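Local atomic coordinates of protein argonaute (Methanocaldococcus jannaschii, PDB entry 5G5S), a protein that cuts single-stranded DNA targets using short single-stranded DNA guides and may thereby take part in defence against invading genetic elements. Residues Y344-P350 with L486-I492. Numbering follows the deposited sequence.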
ATOM      1  N   TYR A 344     -14.727   9.590 -26.982  1.00 82.59           N
ATOM      2  CA  TYR A 344     -13.301   9.580 -26.659  1.00 80.32           C
ATOM      3  C   TYR A 344     -12.664   8.237 -27.006  1.00 86.18           C
ATOM      4  O   TYR A 344     -13.195   7.181 -26.633  1.00 85.93           O
ATOM      5  CB  TYR A 344     -13.077   9.910 -25.180  1.00 77.68           C
ATOM      6  CG  TYR A 344     -13.596  11.268 -24.765  1.00 78.90           C
ATOM      7  CD1 TYR A 344     -13.073  12.434 -25.316  1.00 82.17           C
ATOM      8  CD2 TYR A 344     -14.577  11.391 -23.788  1.00 78.60           C
ATOM      9  CE1 TYR A 344     -13.531  13.689 -24.921  1.00 83.31           C
ATOM     10  CE2 TYR A 344     -15.032  12.641 -23.374  1.00 80.38           C
ATOM     11  CZ  TYR A 344     -14.505  13.788 -23.942  1.00 88.10           C
ATOM     12  OH  TYR A 344     -14.947  15.024 -23.535  1.00 90.33           O
ATOM     13  N   LEU A 345     -11.517   8.285 -27.714  1.00 83.15           N
ATOM     14  CA  LEU A 345     -10.776   7.102 -28.159  1.00 82.56           C
ATOM     15  C   LEU A 345      -9.415   6.920 -27.452  1.00 84.46           C
ATOM     16  O   LEU A 345      -8.818   7.912 -27.009  1.00 83.19           O
ATOM     17  CB  LEU A 345     -10.647   7.086 -29.699  1.00 86.36           C
ATOM     18  CG  LEU A 345     -11.971   7.044 -30.506  1.00 93.43           C
ATOM     19  CD1 LEU A 345     -11.714   7.257 -31.966  1.00 97.31           C
ATOM     20  CD2 LEU A 345     -12.717   5.719 -30.309  1.00 95.44           C
ATOM     21  N   PRO A 346      -8.927   5.662 -27.286  1.00 80.26           N
ATOM     22  CA  PRO A 346      -7.666   5.455 -26.558  1.00 77.34           C
ATOM     23  C   PRO A 346      -6.405   5.862 -27.304  1.00 81.72           C
ATOM     24  O   PRO A 346      -6.374   5.830 -28.530  1.00 85.27           O
ATOM     25  CB  PRO A 346      -7.675   3.954 -26.278  1.00 78.35           C
ATOM     26  CG  PRO A 346      -8.429   3.376 -27.403  1.00 85.71           C
ATOM     27  CD  PRO A 346      -9.513   4.368 -27.698  1.00 83.13           C
ATOM     28  N   TYR A 347      -5.363   6.232 -26.549  1.00 75.99           N
ATOM     29  CA  TYR A 347      -4.046   6.610 -27.068  1.00 76.73           C
ATOM     30  C   TYR A 347      -3.319   5.423 -27.682  1.00 81.14           C
ATOM     31  O   TYR A 347      -2.654   5.596 -28.700  1.00 83.81           O
ATOM     32  CB  TYR A 347      -3.171   7.233 -25.961  1.00 75.03           C
ATOM     33  CG  TYR A 347      -3.033   8.731 -26.086  1.00 76.86           C
ATOM     34  CD1 TYR A 347      -4.052   9.582 -25.664  1.00 78.29           C
ATOM     35  CD2 TYR A 347      -1.895   9.302 -26.650  1.00 79.18           C
ATOM     36  CE1 TYR A 347      -3.945  10.964 -25.807  1.00 80.74           C
ATOM     37  CE2 TYR A 347      -1.768  10.684 -26.782  1.00 81.77           C
ATOM     38  CZ  TYR A 347      -2.798  11.511 -26.361  1.00 88.64           C
ATOM     39  OH  TYR A 347      -2.679  12.874 -26.474  1.00 89.74           O
ATOM     40  N   ASP A 348      -3.421   4.231 -27.053  1.00 79.12           N
ATOM     41  CA  ASP A 348      -2.784   3.002 -27.530  1.00 80.69           C
ATOM     42  C   ASP A 348      -3.467   1.749 -26.989  1.00 82.31           C
ATOM     43  O   ASP A 348      -3.834   1.697 -25.816  1.00 79.62           O
ATOM     44  CB  ASP A 348      -1.271   2.981 -27.192  1.00 83.12           C
ATOM     45  CG  ASP A 348      -0.470   1.904 -27.909  1.00100.59           C
ATOM     46  OD1 ASP A 348      -0.662   1.734 -29.141  1.00106.34           O
ATOM     47  OD2 ASP A 348       0.390   1.270 -27.256  1.00105.19           O
ATOM     48  N   VAL A 349      -3.619   0.740 -27.853  1.00 80.77           N
ATOM     49  CA  VAL A 349      -4.189  -0.576 -27.550  1.00 79.47           C
ATOM     50  C   VAL A 349      -3.061  -1.602 -27.846  1.00 86.29           C
ATOM     51  O   VAL A 349      -2.464  -1.518 -28.927  1.00 90.53           O
ATOM     52  CB  VAL A 349      -5.476  -0.853 -28.389  1.00 85.51           C
ATOM     53  CG1 VAL A 349      -6.019  -2.260 -28.140  1.00 84.73           C
ATOM     54  CG2 VAL A 349      -6.558   0.189 -28.113  1.00 83.82           C
ATOM     55  N   PRO A 350      -2.720  -2.545 -26.925  1.00 80.09           N
ATOM     56  CA  PRO A 350      -1.632  -3.499 -27.226  1.00 81.94           C
ATOM     57  C   PRO A 350      -1.904  -4.339 -28.471  1.00 91.84           C
ATOM     58  O   PRO A 350      -3.063  -4.664 -28.734  1.00 92.08           O
ATOM     59  CB  PRO A 350      -1.557  -4.370 -25.966  1.00 80.02           C
ATOM     60  CG  PRO A 350      -2.208  -3.563 -24.904  1.00 80.28           C
ATOM     61  CD  PRO A 350      -3.290  -2.796 -25.585  1.00 76.85           C
ATOM     62  N   LEU A 486      -7.180  -4.776 -19.548  1.00 62.49           N
ATOM     63  CA  LEU A 486      -6.778  -5.195 -20.894  1.00 64.91           C
ATOM     64  C   LEU A 486      -5.540  -4.440 -21.415  1.00 68.55           C
ATOM     65  O   LEU A 486      -5.212  -4.535 -22.600  1.00 70.54           O
ATOM     66  CB  LEU A 486      -7.955  -5.152 -21.890  1.00 66.97           C
ATOM     67  CG  LEU A 486      -9.081  -6.166 -21.653  1.00 72.10           C
ATOM     68  CD1 LEU A 486     -10.351  -5.724 -22.338  1.00 74.03           C
ATOM     69  CD2 LEU A 486      -8.685  -7.577 -22.097  1.00 74.46           C
ATOM     70  N   GLY A 487      -4.851  -3.736 -20.503  1.00 63.47           N
ATOM     71  CA  GLY A 487      -3.646  -2.953 -20.771  1.00 62.66           C
ATOM     72  C   GLY A 487      -3.827  -1.850 -21.789  1.00 67.87           C
ATOM     73  O   GLY A 487      -2.864  -1.437 -22.433  1.00 69.62           O
ATOM     74  N   ILE A 488      -5.063  -1.372 -21.954  1.00 65.22           N
ATOM     75  CA  ILE A 488      -5.380  -0.304 -22.901  1.00 67.27           C
ATOM     76  C   ILE A 488      -4.984   1.047 -22.296  1.00 68.75           C
ATOM     77  O   ILE A 488      -5.447   1.399 -21.215  1.00 67.25           O
ATOM     78  CB  ILE A 488      -6.862  -0.375 -23.401  1.00 70.98           C
ATOM     79  CG1 ILE A 488      -7.088  -1.666 -24.220  1.00 73.02           C
ATOM     80  CG2 ILE A 488      -7.238   0.869 -24.229  1.00 73.92           C
ATOM     81  CD1 ILE A 488      -8.542  -2.131 -24.401  1.00 74.26           C
ATOM     82  N   LYS A 489      -4.109   1.780 -22.996  1.00 65.21           N
ATOM     83  CA  LYS A 489      -3.621   3.100 -22.594  1.00 63.40           C
ATOM     84  C   LYS A 489      -4.650   4.103 -23.074  1.00 67.21           C
ATOM     85  O   LYS A 489      -4.479   4.710 -24.128  1.00 69.08           O
ATOM     86  CB  LYS A 489      -2.240   3.385 -23.233  1.00 66.94           C
ATOM     87  CG  LYS A 489      -1.079   2.750 -22.512  1.00 72.11           C
ATOM     88  CD  LYS A 489      -0.833   1.321 -22.924  1.00 78.87           C
ATOM     89  CE  LYS A 489      -0.290   0.530 -21.766  1.00 73.97           C
ATOM     90  NZ  LYS A 489      -0.119  -0.882 -22.155  1.00 84.24           N
ATOM     91  N   TYR A 490      -5.751   4.234 -22.334  1.00 63.17           N
ATOM     92  CA  TYR A 490      -6.840   5.119 -22.740  1.00 65.23           C
ATOM     93  C   TYR A 490      -6.502   6.611 -22.658  1.00 72.85           C
ATOM     94  O   TYR A 490      -6.586   7.323 -23.664  1.00 75.90           O
ATOM     95  CB  TYR A 490      -8.149   4.781 -22.011  1.00 63.57           C
ATOM     96  CG  TYR A 490      -9.342   4.813 -22.931  1.00 66.87           C
ATOM     97  CD1 TYR A 490      -9.833   6.019 -23.427  1.00 71.14           C
ATOM     98  CD2 TYR A 490      -9.957   3.637 -23.345  1.00 67.76           C
ATOM     99  CE1 TYR A 490     -10.919   6.052 -24.299  1.00 74.46           C
ATOM    100  CE2 TYR A 490     -11.056   3.659 -24.199  1.00 71.14           C
ATOM    101  CZ  TYR A 490     -11.530   4.869 -24.681  1.00 79.43           C
ATOM    102  OH  TYR A 490     -12.596   4.898 -25.542  1.00 81.03           O
ATOM    103  N   PHE A 491      -6.091   7.066 -21.480  1.00 67.70           N
ATOM    104  CA  PHE A 491      -5.762   8.465 -21.234  1.00 68.78           C
ATOM    105  C   PHE A 491      -4.316   8.629 -20.788  1.00 72.19           C
ATOM    106  O   PHE A 491      -3.744   7.712 -20.195  1.00 70.72           O
ATOM    107  CB  PHE A 491      -6.740   9.085 -20.206  1.00 69.39           C
ATOM    108  CG  PHE A 491      -6.849   8.340 -18.898  1.00 67.38           C
ATOM    109  CD1 PHE A 491      -7.755   7.296 -18.746  1.00 69.38           C
ATOM    110  CD2 PHE A 491      -6.054   8.689 -17.812  1.00 67.69           C
ATOM    111  CE1 PHE A 491      -7.831   6.585 -17.541  1.00 68.35           C
ATOM    112  CE2 PHE A 491      -6.140   7.987 -16.605  1.00 68.07           C
ATOM    113  CZ  PHE A 491      -7.017   6.932 -16.482  1.00 65.41           C
ATOM    114  N   ILE A 492      -3.715   9.783 -21.103  1.00 70.35           N
ATOM    115  CA  ILE A 492      -2.344  10.121 -20.709  1.00 69.92           C
ATOM    116  C   ILE A 492      -2.349  11.459 -19.948  1.00 75.52           C
ATOM    117  O   ILE A 492      -3.407  12.081 -19.809  1.00 73.58           O
ATOM    118  CB  ILE A 492      -1.329  10.079 -21.899  1.00 74.84           C
ATOM    119  CG1 ILE A 492      -1.629  11.151 -22.966  1.00 78.11           C
ATOM    120  CG2 ILE A 492      -1.227   8.678 -22.517  1.00 74.22           C
ATOM    121  CD1 ILE A 492      -0.470  11.984 -23.347  1.00 78.42           C
TER
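Asp-348 and Lys-489 form a single antiparallel, hydrogen-bonded beta bridge, widened into a classic beta bulge because Tyr-347 also faces Lys-489. The amide N of Lys-489 reaches Asp-348 O at 2.8 Å, and Asp-348 N returns a bond of 3.1 Å to Lys-489 O. Tyr-347 N adds two weak bonds, divided between the carbonyl oxygens of Lys-489 and Tyr-490, so Lys-489 O receives two adjacent amides.

Two rings pack beside this bridge. Pro-346 lays its CB over one face of the Tyr-490 ring, 3.8 Å from the centroid, a CH-pi contact for which the compact, rigid pyrrolidine is well suited. At the edge of the same ring, the hydroxyl OH of Tyr-490 donates to Tyr-344 O at 2.6 Å; the phenol thus offers both an apolar face and a polar end. The Tyr-347 ring receives Ile-492 CG1 almost centrally over one face, 3.6 Å from its centroid. With chi1 of 65°, Ile-492 holds CG1 between its backbone N and carbonyl carbon, and the flat Tyr-347 phenol gives this beta-branched chain, which crosses it at about a right angle, a broad face on which CG1 and CD1 both rest. Ile-488 supplies CG2 to both Pro-346 CB and Val-349 CG2.

Further out, Gly-487, with no side chain to clash at its positive phi (59°), is the C-prime residue of the Schellman motif that ends helix 473-485. Strand 314-317 flanks the contact, where Tyr-347 packs on Leu-315, while Arg-354 forms a salt bridge with Asp-348 OD1. The pairing thereby joins the chain entering the Mid domain to the chain leaving it. Near Pro-350, the Lys-489 chain bends at chi2 (85°) and again at chi3, so that NZ donates a hydrogen bond of 2.8 Å to Gly-487 O.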